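Side-chain contacts in LbaCas13a H328A (C2c2) (Lachnospiraceae bacterium NK4A179, PDB 5WLH), which binds a CRISPR guide RNA in its precursor form and, as an RNA-targeting, A-cleaving Cas13a, probably cleaves RNA at adenosines under guide control: residues 493-498 / 605-610; 489-494 / 948-953. All blocks are in the same frame, centred on the assembly; numbering follows the deposited sequence.

Contact 1. Residues 493-498 / 605-610; sequences KAEEML and DSFHYA. With nucleotides of chain B.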
loop_
_atom_site.group_PDB
_atom_site.type_symbol
_atom_site.label_atom_id
_atom_site.label_comp_id
_atom_site.label_asym_id
_atom_site.label_seq_id
_atom_site.Cartn_x
_atom_site.Cartn_y
_atom_site.Cartn_z
ATOM N N LYS A 493 -5.236 2.491 -12.036
ATOM C CA LYS A 493 -4.780 2.103 -10.705
ATOM C C LYS A 493 -5.385 0.770 -10.293
ATOM O O LYS A 493 -4.674 -0.121 -9.817
ATOM C CB LYS A 493 -5.109 3.194 -9.685
ATOM C CG LYS A 493 -4.386 2.986 -8.351
ATOM C CD LYS A 493 -5.060 3.723 -7.189
ATOM C CE LYS A 493 -4.406 3.382 -5.837
ATOM N NZ LYS A 493 -2.934 3.159 -5.946
ATOM N N ALA A 494 -6.698 0.602 -10.503
ATOM C CA ALA A 494 -7.345 -0.668 -10.186
ATOM C C ALA A 494 -6.615 -1.818 -10.862
ATOM O O ALA A 494 -6.216 -2.789 -10.210
ATOM C CB ALA A 494 -8.817 -0.640 -10.613
ATOM N N GLU A 495 -6.373 -1.682 -12.164
ATOM C CA GLU A 495 -5.770 -2.785 -12.903
ATOM C C GLU A 495 -4.334 -2.999 -12.468
ATOM O O GLU A 495 -3.898 -4.143 -12.294
ATOM C CB GLU A 495 -5.837 -2.496 -14.410
ATOM C CG GLU A 495 -5.320 -3.630 -15.295
ATOM C CD GLU A 495 -5.557 -3.305 -16.764
ATOM O OE1 GLU A 495 -4.821 -2.450 -17.301
ATOM O OE2 GLU A 495 -6.500 -3.877 -17.361
ATOM N N GLU A 496 -3.571 -1.904 -12.322
ATOM C CA GLU A 496 -2.163 -2.036 -11.951
ATOM C C GLU A 496 -2.010 -2.609 -10.555
ATOM O O GLU A 496 -1.105 -3.414 -10.313
ATOM C CB GLU A 496 -1.452 -0.689 -12.076
ATOM C CG GLU A 496 -1.327 -0.289 -13.549
ATOM C CD GLU A 496 -0.505 0.970 -13.798
ATOM O OE1 GLU A 496 -0.205 1.696 -12.841
ATOM O OE2 GLU A 496 -0.162 1.226 -14.981
ATOM N N MET A 497 -2.893 -2.232 -9.629
ATOM C CA MET A 497 -2.830 -2.829 -8.293
ATOM C C MET A 497 -3.022 -4.335 -8.375
ATOM O O MET A 497 -2.244 -5.103 -7.807
ATOM C CB MET A 497 -3.893 -2.226 -7.365
ATOM C CG MET A 497 -3.721 -0.762 -7.045
ATOM S SD MET A 497 -2.487 -0.402 -5.806
ATOM C CE MET A 497 -3.405 -0.761 -4.300
ATOM N N LEU A 498 -4.060 -4.777 -9.095
ATOM C CA LEU A 498 -4.324 -6.208 -9.159
ATOM C C LEU A 498 -3.192 -6.934 -9.867
ATOM O O LEU A 498 -2.790 -8.028 -9.445
ATOM C CB LEU A 498 -5.657 -6.481 -9.859
ATOM C CG LEU A 498 -6.026 -7.972 -9.887
ATOM C CD1 LEU A 498 -6.287 -8.466 -8.466
ATOM C CD2 LEU A 498 -7.239 -8.211 -10.790
ATOM N N ASP A 605 2.386 -11.286 -17.317
ATOM C CA ASP A 605 1.214 -11.448 -18.176
ATOM C C ASP A 605 0.341 -10.213 -17.998
ATOM O O ASP A 605 -0.351 -10.073 -16.988
ATOM C CB ASP A 605 0.444 -12.721 -17.828
ATOM C CG ASP A 605 -0.647 -13.049 -18.849
ATOM O OD1 ASP A 605 -0.607 -12.506 -19.975
ATOM O OD2 ASP A 605 -1.536 -13.868 -18.535
ATOM N N SER A 606 0.368 -9.324 -18.990
ATOM C CA SER A 606 -0.323 -8.044 -18.895
ATOM C C SER A 606 -1.828 -8.241 -18.935
ATOM O O SER A 606 -2.343 -8.957 -19.801
ATOM C CB SER A 606 0.102 -7.136 -20.050
ATOM O OG SER A 606 -0.784 -6.026 -20.164
ATOM N N PHE A 607 -2.545 -7.582 -18.009
ATOM C CA PHE A 607 -3.999 -7.579 -18.071
ATOM C C PHE A 607 -4.507 -6.683 -19.193
ATOM O O PHE A 607 -5.628 -6.882 -19.671
ATOM C CB PHE A 607 -4.602 -7.101 -16.745
ATOM C CG PHE A 607 -4.437 -8.070 -15.588
ATOM C CD1 PHE A 607 -4.251 -9.429 -15.802
ATOM C CD2 PHE A 607 -4.491 -7.604 -14.274
ATOM C CE1 PHE A 607 -4.108 -10.304 -14.729
ATOM C CE2 PHE A 607 -4.357 -8.478 -13.191
ATOM C CZ PHE A 607 -4.147 -9.821 -13.414
ATOM N N HIS A 608 -3.698 -5.715 -19.626
ATOM C CA HIS A 608 -4.122 -4.690 -20.573
ATOM C C HIS A 608 -3.943 -5.124 -22.018
ATOM O O HIS A 608 -4.772 -4.779 -22.870
ATOM C CB HIS A 608 -3.344 -3.393 -20.319
ATOM C CG HIS A 608 -4.056 -2.162 -20.779
ATOM N ND1 HIS A 608 -3.458 -1.208 -21.571
ATOM C CD2 HIS A 608 -5.323 -1.735 -20.568
ATOM C CE1 HIS A 608 -4.324 -0.242 -21.825
ATOM N NE2 HIS A 608 -5.463 -0.537 -21.227
ATOM N N TYR A 609 -2.878 -5.868 -22.314
ATOM C CA TYR A 609 -2.546 -6.247 -23.687
ATOM C C TYR A 609 -2.556 -7.766 -23.798
ATOM O O TYR A 609 -1.656 -8.436 -23.286
ATOM C CB TYR A 609 -1.198 -5.652 -24.102
ATOM C CG TYR A 609 -1.309 -4.154 -24.212
ATOM C CD1 TYR A 609 -2.141 -3.584 -25.164
ATOM C CD2 TYR A 609 -0.639 -3.309 -23.335
ATOM C CE1 TYR A 609 -2.286 -2.221 -25.275
ATOM C CE2 TYR A 609 -0.775 -1.930 -23.436
ATOM C CZ TYR A 609 -1.608 -1.396 -24.399
ATOM O OH TYR A 609 -1.786 -0.049 -24.516
ATOM N N ALA A 610 -3.575 -8.296 -24.470
ATOM C CA ALA A 610 -3.692 -9.729 -24.717
ATOM C C ALA A 610 -2.767 -10.122 -25.862
ATOM O O ALA A 610 -2.919 -9.628 -26.984
ATOM C CB ALA A 610 -5.138 -10.094 -25.047
ATOM P P A B 28 0.463 3.748 -7.820
ATOM O OP1 A B 28 1.398 3.835 -8.961
ATOM O OP2 A B 28 -0.871 3.131 -7.969
ATOM O "O5'" A B 28 1.218 2.934 -6.691
ATOM C "C5'" A B 28 0.646 2.811 -5.411
ATOM C "C4'" A B 28 1.594 3.313 -4.359
ATOM O "O4'" A B 28 1.634 4.768 -4.348
ATOM C "C3'" A B 28 1.222 2.963 -2.936
ATOM O "O3'" A B 28 1.522 1.630 -2.604
ATOM C "C2'" A B 28 2.036 3.969 -2.156
ATOM O "O2'" A B 28 3.399 3.586 -2.201
ATOM C "C1'" A B 28 1.859 5.215 -3.032
ATOM N N9 A B 28 0.691 5.994 -2.597
ATOM C C8 A B 28 -0.563 6.057 -3.151
ATOM N N7 A B 28 -1.387 6.845 -2.466
ATOM C C5 A B 28 -0.603 7.319 -1.418
ATOM C C6 A B 28 -0.869 8.207 -0.359
ATOM N N6 A B 28 -2.056 8.816 -0.167
ATOM N N1 A B 28 0.124 8.454 0.516
ATOM C C2 A B 28 1.313 7.866 0.313
ATOM N N3 A B 28 1.693 7.030 -0.648
ATOM C C4 A B 28 0.669 6.793 -1.493
ATOM P P A B 26 -5.434 7.601 -5.983
ATOM O OP1 A B 26 -4.354 6.586 -5.909
ATOM O OP2 A B 26 -5.429 8.834 -5.165
ATOM O "O5'" A B 26 -5.573 8.055 -7.496
ATOM C "C5'" A B 26 -5.418 7.144 -8.580
ATOM C "C4'" A B 26 -4.981 7.897 -9.810
ATOM O "O4'" A B 26 -6.079 8.741 -10.254
ATOM C "C3'" A B 26 -3.804 8.834 -9.570
ATOM O "O3'" A B 26 -3.070 8.980 -10.780
ATOM C "C2'" A B 26 -4.503 10.147 -9.232
ATOM O "O2'" A B 26 -3.722 11.312 -9.386
ATOM C "C1'" A B 26 -5.706 10.106 -10.177
ATOM N N9 A B 26 -6.841 10.835 -9.621
ATOM C C8 A B 26 -7.814 10.331 -8.796
ATOM N N7 A B 26 -8.680 11.249 -8.408
ATOM C C5 A B 26 -8.236 12.400 -9.024
ATOM C C6 A B 26 -8.750 13.710 -9.009
ATOM N N6 A B 26 -9.843 14.029 -8.300
ATOM N N1 A B 26 -8.081 14.647 -9.699
ATOM C C2 A B 26 -6.984 14.295 -10.395
ATOM N N3 A B 26 -6.418 13.092 -10.483
ATOM C C4 A B 26 -7.107 12.177 -9.773
ATOM P P U B 27 -1.489 9.250 -10.733
ATOM O OP1 U B 27 -1.239 10.556 -10.130
ATOM O OP2 U B 27 -0.893 8.990 -12.071
ATOM O "O5'" U B 27 -0.969 8.135 -9.737
ATOM C "C5'" U B 27 0.415 7.941 -9.529
ATOM C "C4'" U B 27 0.613 7.328 -8.173
ATOM O "O4'" U B 27 0.437 8.358 -7.169
ATOM C "C3'" U B 27 -0.390 6.214 -7.813
ATOM O "O3'" U B 27 0.295 5.177 -7.138
ATOM C "C2'" U B 27 -1.290 6.891 -6.783
ATOM O "O2'" U B 27 -1.918 6.002 -5.877
ATOM C "C1'" U B 27 -0.272 7.791 -6.103
ATOM N N1 U B 27 -0.798 8.817 -5.196
ATOM C C2 U B 27 0.031 9.171 -4.135
ATOM O O2 U B 27 1.156 8.727 -4.010
ATOM N N3 U B 27 -0.494 10.091 -3.252
ATOM C C4 U B 27 -1.748 10.659 -3.331
ATOM O O4 U B 27 -2.101 11.467 -2.461
ATOM C C5 U B 27 -2.544 10.212 -4.438
ATOM C C6 U B 27 -2.065 9.322 -5.311
#
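The ring of Phe607 turns an edge to the helix, with Glu495 O near its plane 4.0 Å from CD2, while Leu498 comes obliquely to the next ring carbon, its CG 3.7 Å from Phe607 CE2. Within the loop, His608 CG lies over one face of the Tyr609 ring, 4.2 Å above its plane and offset toward the rim. The imidazole of His608 meets Glu495 obliquely: OE1 lies 3.4 Å from CD2 of His608, and the carboxylate and ring planes stand 67° apart. Glu495 gets there because its CG swings anti to the backbone N (chi1 -176°) and the chain stays extended, sliding past Phe607 with OE2 3.8 Å from Phe607 CB. Ser606 OG accepts from N of both His608 and Tyr609, an ST turn and ST motif. Lys493 NZ, in one of two conformers, bonds OP2 of A28 of chain B at 2.9 Å and O2' of U27 of chain B at 3.0 Å. The sequence ending at His608 fits the R-X4-H signature of HEPN ribonucleases. The carboxylate oxygens thus pack on loop carbons without a bond, and the same helix touches the guide backbone and a loop probably of a HEPN nuclease site.

Contact 2. Residues 489-494 / 948-953; sequences YELIKA and HSIAED. With nucleotides of chain B.
Leu491 and Ile950 meet because both first torsions set a gamma carbon anti to the carbonyl carbon: Leu491 CG (chi1 -71°) and, on the longer branch of isoleucine, Ile950 CG1 (chi1 -74°). A second torsion of 133°, away from the staggered positions, then carries Ile950 CD1 against the helix, where it sits 3.8 Å from Leu491 CB and equally near the carbonyl O of Leu491. The two side chains slide past each other in opposite directions; Leu491 CD2 and Ile950 CG2 approach more loosely, at 4.2 Å. The loop is also tied to helix 915-941, since Ile950 O is hydrogen-bonded to the hydroxyl of Tyr936.

Other flanks of the same helical turn carry RNA. Glu490 has an extended chain beyond CG, and its OE1 accepts a short 2.5 Å hydrogen bond from O2' of A25 of chain B; the same oxygen takes part in a salt bridge with Arg938. The ring of Tyr489 offers an edge to O3' of A26 of chain B, 3.4 Å from CD2, and meets OP2 of U27 of chain B obliquely, while Lys453 makes a cation-pi contact with it. Aliphatic carbons of Lys493 run beside the A26 phosphate, CE lying 3.2 Å from OP1 of A26 of chain B.

Apolar packing of Leu491 and Ile950 thus joins loop to helix, while Tyr489, Glu490 and Lys493 contact the RNA sugar-phosphate backbone. The 2'-hydroxyl bond is one that DNA could not supply, and Arg938 would be expected to favour the charged form of Glu490.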
loop_
_atom_site.group_PDB
_atom_site.type_symbol
_atom_site.label_atom_id
_atom_site.label_comp_id
_atom_site.label_asym_id
_atom_site.label_seq_id
_atom_site.Cartn_x
_atom_site.Cartn_y
_atom_site.Cartn_z
ATOM N N TYR A 489 -7.637 7.299 -14.887
ATOM C CA TYR A 489 -6.482 6.890 -14.095
ATOM C C TYR A 489 -6.891 6.056 -12.893
ATOM O O TYR A 489 -6.113 5.211 -12.434
ATOM C CB TYR A 489 -5.690 8.121 -13.676
ATOM C CG TYR A 489 -4.566 8.456 -14.650
ATOM C CD1 TYR A 489 -4.680 8.162 -16.002
ATOM C CD2 TYR A 489 -3.404 9.066 -14.204
ATOM C CE1 TYR A 489 -3.638 8.461 -16.890
ATOM C CE2 TYR A 489 -2.360 9.382 -15.076
ATOM C CZ TYR A 489 -2.488 9.073 -16.412
ATOM O OH TYR A 489 -1.456 9.382 -17.250
ATOM N N GLU A 490 -8.088 6.276 -12.349
ATOM C CA GLU A 490 -8.568 5.363 -11.320
ATOM C C GLU A 490 -8.656 3.936 -11.861
ATOM O O GLU A 490 -8.240 2.980 -11.195
ATOM C CB GLU A 490 -9.921 5.841 -10.796
ATOM C CG GLU A 490 -9.851 7.131 -10.004
ATOM C CD GLU A 490 -11.161 7.409 -9.316
ATOM O OE1 GLU A 490 -11.292 7.066 -8.113
ATOM O OE2 GLU A 490 -12.063 7.941 -10.007
ATOM N N LEU A 491 -9.166 3.778 -13.080
ATOM C CA LEU A 491 -9.226 2.451 -13.691
ATOM C C LEU A 491 -7.831 1.860 -13.866
ATOM O O LEU A 491 -7.615 0.676 -13.579
ATOM C CB LEU A 491 -9.937 2.526 -15.041
ATOM C CG LEU A 491 -11.452 2.793 -15.015
ATOM C CD1 LEU A 491 -11.920 3.033 -16.438
ATOM C CD2 LEU A 491 -12.189 1.612 -14.414
ATOM N N ILE A 492 -6.867 2.672 -14.318
ATOM C CA ILE A 492 -5.493 2.179 -14.438
ATOM C C ILE A 492 -4.983 1.707 -13.087
ATOM O O ILE A 492 -4.372 0.638 -12.974
ATOM C CB ILE A 492 -4.569 3.259 -15.028
ATOM C CG1 ILE A 492 -4.899 3.505 -16.505
ATOM C CG2 ILE A 492 -3.092 2.836 -14.875
ATOM C CD1 ILE A 492 -4.173 4.700 -17.062
ATOM N N LYS A 493 -5.236 2.491 -12.036
ATOM C CA LYS A 493 -4.780 2.103 -10.705
ATOM C C LYS A 493 -5.385 0.770 -10.293
ATOM O O LYS A 493 -4.674 -0.121 -9.817
ATOM C CB LYS A 493 -5.109 3.194 -9.685
ATOM C CG LYS A 493 -4.386 2.986 -8.351
ATOM C CD LYS A 493 -5.060 3.723 -7.189
ATOM C CE LYS A 493 -4.406 3.382 -5.837
ATOM N NZ LYS A 493 -2.934 3.159 -5.946
ATOM N N ALA A 494 -6.698 0.602 -10.503
ATOM C CA ALA A 494 -7.345 -0.668 -10.186
ATOM C C ALA A 494 -6.615 -1.818 -10.862
ATOM O O ALA A 494 -6.216 -2.789 -10.210
ATOM C CB ALA A 494 -8.817 -0.640 -10.613
ATOM N N HIS A 948 -14.658 1.742 -21.733
ATOM C CA HIS A 948 -14.703 0.531 -20.919
ATOM C C HIS A 948 -13.622 -0.471 -21.312
ATOM O O HIS A 948 -13.884 -1.673 -21.424
ATOM C CB HIS A 948 -16.094 -0.086 -21.005
ATOM C CG HIS A 948 -17.181 0.813 -20.495
ATOM N ND1 HIS A 948 -17.624 0.784 -19.189
ATOM C CD2 HIS A 948 -17.911 1.770 -21.115
ATOM C CE1 HIS A 948 -18.580 1.683 -19.028
ATOM N NE2 HIS A 948 -18.773 2.295 -20.183
ATOM N N SER A 949 -12.391 0.011 -21.519
ATOM C CA SER A 949 -11.261 -0.888 -21.751
ATOM C C SER A 949 -11.072 -1.846 -20.586
ATOM O O SER A 949 -10.596 -2.973 -20.771
ATOM C CB SER A 949 -9.980 -0.082 -21.972
ATOM O OG SER A 949 -9.462 0.419 -20.744
ATOM N N ILE A 950 -11.427 -1.409 -19.385
ATOM C CA ILE A 950 -11.383 -2.236 -18.194
ATOM C C ILE A 950 -12.832 -2.574 -17.849
ATOM O O ILE A 950 -13.621 -1.689 -17.502
ATOM C CB ILE A 950 -10.646 -1.518 -17.055
ATOM C CG1 ILE A 950 -9.134 -1.531 -17.340
ATOM C CG2 ILE A 950 -10.934 -2.170 -15.715
ATOM C CD1 ILE A 950 -8.425 -0.206 -17.147
ATOM N N ALA A 951 -13.197 -3.846 -17.984
ATOM C CA ALA A 951 -14.574 -4.261 -17.769
ATOM C C ALA A 951 -14.872 -4.423 -16.279
ATOM O O ALA A 951 -13.981 -4.650 -15.456
ATOM C CB ALA A 951 -14.858 -5.572 -18.495
ATOM N N GLU A 952 -16.159 -4.318 -15.937
ATOM C CA GLU A 952 -16.579 -4.580 -14.564
ATOM C C GLU A 952 -16.670 -6.068 -14.245
ATOM O O GLU A 952 -16.563 -6.444 -13.071
ATOM C CB GLU A 952 -17.941 -3.927 -14.277
ATOM C CG GLU A 952 -17.907 -2.414 -14.186
ATOM C CD GLU A 952 -19.291 -1.799 -14.053
ATOM O OE1 GLU A 952 -19.979 -2.103 -13.059
ATOM O OE2 GLU A 952 -19.692 -1.022 -14.950
ATOM N N ASP A 953 -16.855 -6.919 -15.256
ATOM C CA ASP A 953 -17.213 -8.308 -15.040
ATOM C C ASP A 953 -16.165 -9.294 -15.536
ATOM O O ASP A 953 -16.348 -10.500 -15.378
ATOM C CB ASP A 953 -18.557 -8.606 -15.713
ATOM C CG ASP A 953 -18.566 -8.242 -17.201
ATOM O OD1 ASP A 953 -17.590 -7.626 -17.687
ATOM O OD2 ASP A 953 -19.556 -8.574 -17.891
ATOM P P A B 26 -5.434 7.601 -5.983
ATOM O OP1 A B 26 -4.354 6.586 -5.909
ATOM O OP2 A B 26 -5.429 8.834 -5.165
ATOM O "O5'" A B 26 -5.573 8.055 -7.496
ATOM C "C5'" A B 26 -5.418 7.144 -8.580
ATOM C "C4'" A B 26 -4.981 7.897 -9.810
ATOM O "O4'" A B 26 -6.079 8.741 -10.254
ATOM C "C3'" A B 26 -3.804 8.834 -9.570
ATOM O "O3'" A B 26 -3.070 8.980 -10.780
ATOM C "C2'" A B 26 -4.503 10.147 -9.232
ATOM O "O2'" A B 26 -3.722 11.312 -9.386
ATOM C "C1'" A B 26 -5.706 10.106 -10.177
ATOM N N9 A B 26 -6.841 10.835 -9.621
ATOM C C8 A B 26 -7.814 10.331 -8.796
ATOM N N7 A B 26 -8.680 11.249 -8.408
ATOM C C5 A B 26 -8.236 12.400 -9.024
ATOM C C6 A B 26 -8.750 13.710 -9.009
ATOM N N6 A B 26 -9.843 14.029 -8.300
ATOM N N1 A B 26 -8.081 14.647 -9.699
ATOM C C2 A B 26 -6.984 14.295 -10.395
ATOM N N3 A B 26 -6.418 13.092 -10.483
ATOM C C4 A B 26 -7.107 12.177 -9.773
ATOM P P U B 27 -1.489 9.250 -10.733
ATOM O OP1 U B 27 -1.239 10.556 -10.130
ATOM O OP2 U B 27 -0.893 8.990 -12.071
ATOM O "O5'" U B 27 -0.969 8.135 -9.737
ATOM C "C5'" U B 27 0.415 7.941 -9.529
ATOM C "C4'" U B 27 0.613 7.328 -8.173
ATOM O "O4'" U B 27 0.437 8.358 -7.169
ATOM C "C3'" U B 27 -0.390 6.214 -7.813
ATOM O "O3'" U B 27 0.295 5.177 -7.138
ATOM C "C2'" U B 27 -1.290 6.891 -6.783
ATOM O "O2'" U B 27 -1.918 6.002 -5.877
ATOM C "C1'" U B 27 -0.272 7.791 -6.103
ATOM N N1 U B 27 -0.798 8.817 -5.196
ATOM C C2 U B 27 0.031 9.171 -4.135
ATOM O O2 U B 27 1.156 8.727 -4.010
ATOM N N3 U B 27 -0.494 10.091 -3.252
ATOM C C4 U B 27 -1.748 10.659 -3.331
ATOM O O4 U B 27 -2.101 11.467 -2.461
ATOM C C5 U B 27 -2.544 10.212 -4.438
ATOM C C6 U B 27 -2.065 9.322 -5.311
ATOM P P A B 25 -9.602 10.668 -3.419
ATOM O OP1 A B 25 -10.872 10.917 -4.163
ATOM O OP2 A B 25 -9.399 11.278 -2.086
ATOM O "O5'" A B 25 -9.450 9.096 -3.281
ATOM C "C5'" A B 25 -8.258 8.503 -2.784
ATOM C "C4'" A B 25 -7.865 7.312 -3.614
ATOM O "O4'" A B 25 -8.769 6.203 -3.353
ATOM C "C3'" A B 25 -7.892 7.537 -5.129
ATOM O "O3'" A B 25 -6.802 6.832 -5.711
ATOM C "C2'" A B 25 -9.172 6.839 -5.560
ATOM O "O2'" A B 25 -9.169 6.402 -6.905
ATOM C "C1'" A B 25 -9.200 5.669 -4.590
ATOM N N9 A B 25 -10.512 5.049 -4.459
ATOM C C8 A B 25 -11.740 5.656 -4.577
ATOM N N7 A B 25 -12.744 4.818 -4.474
ATOM C C5 A B 25 -12.125 3.591 -4.287
ATOM C C6 A B 25 -12.639 2.301 -4.109
ATOM N N6 A B 25 -13.950 2.050 -4.093
ATOM N N1 A B 25 -11.766 1.284 -3.966
ATOM C C2 A B 25 -10.453 1.541 -3.985
ATOM N N3 A B 25 -9.854 2.721 -4.150
ATOM C C4 A B 25 -10.754 3.709 -4.292
#

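How the contacts relate
Both contacts are built on helix 486-517, which supplies the first segment of each and lends Lys493 and Ala494 to both; their centres are 9 Å apart. Along the chain the helix comes first, then 605-610 in the loop between helices 588-602 and 621-632, and much later 948-953, between helix 915-941 and strand 954-955. Ile950 CG1 of contact 2 packs 3.5 Å from Glu495 OE2 on the helix, and the two loops approach each other where His608 NE2 lies 4.1 Å from Ser949 OG. Two sequence-distant loops are thus gathered on one helix, a layout in which the helix lies between the probable HEPN loop and the crRNA backbone.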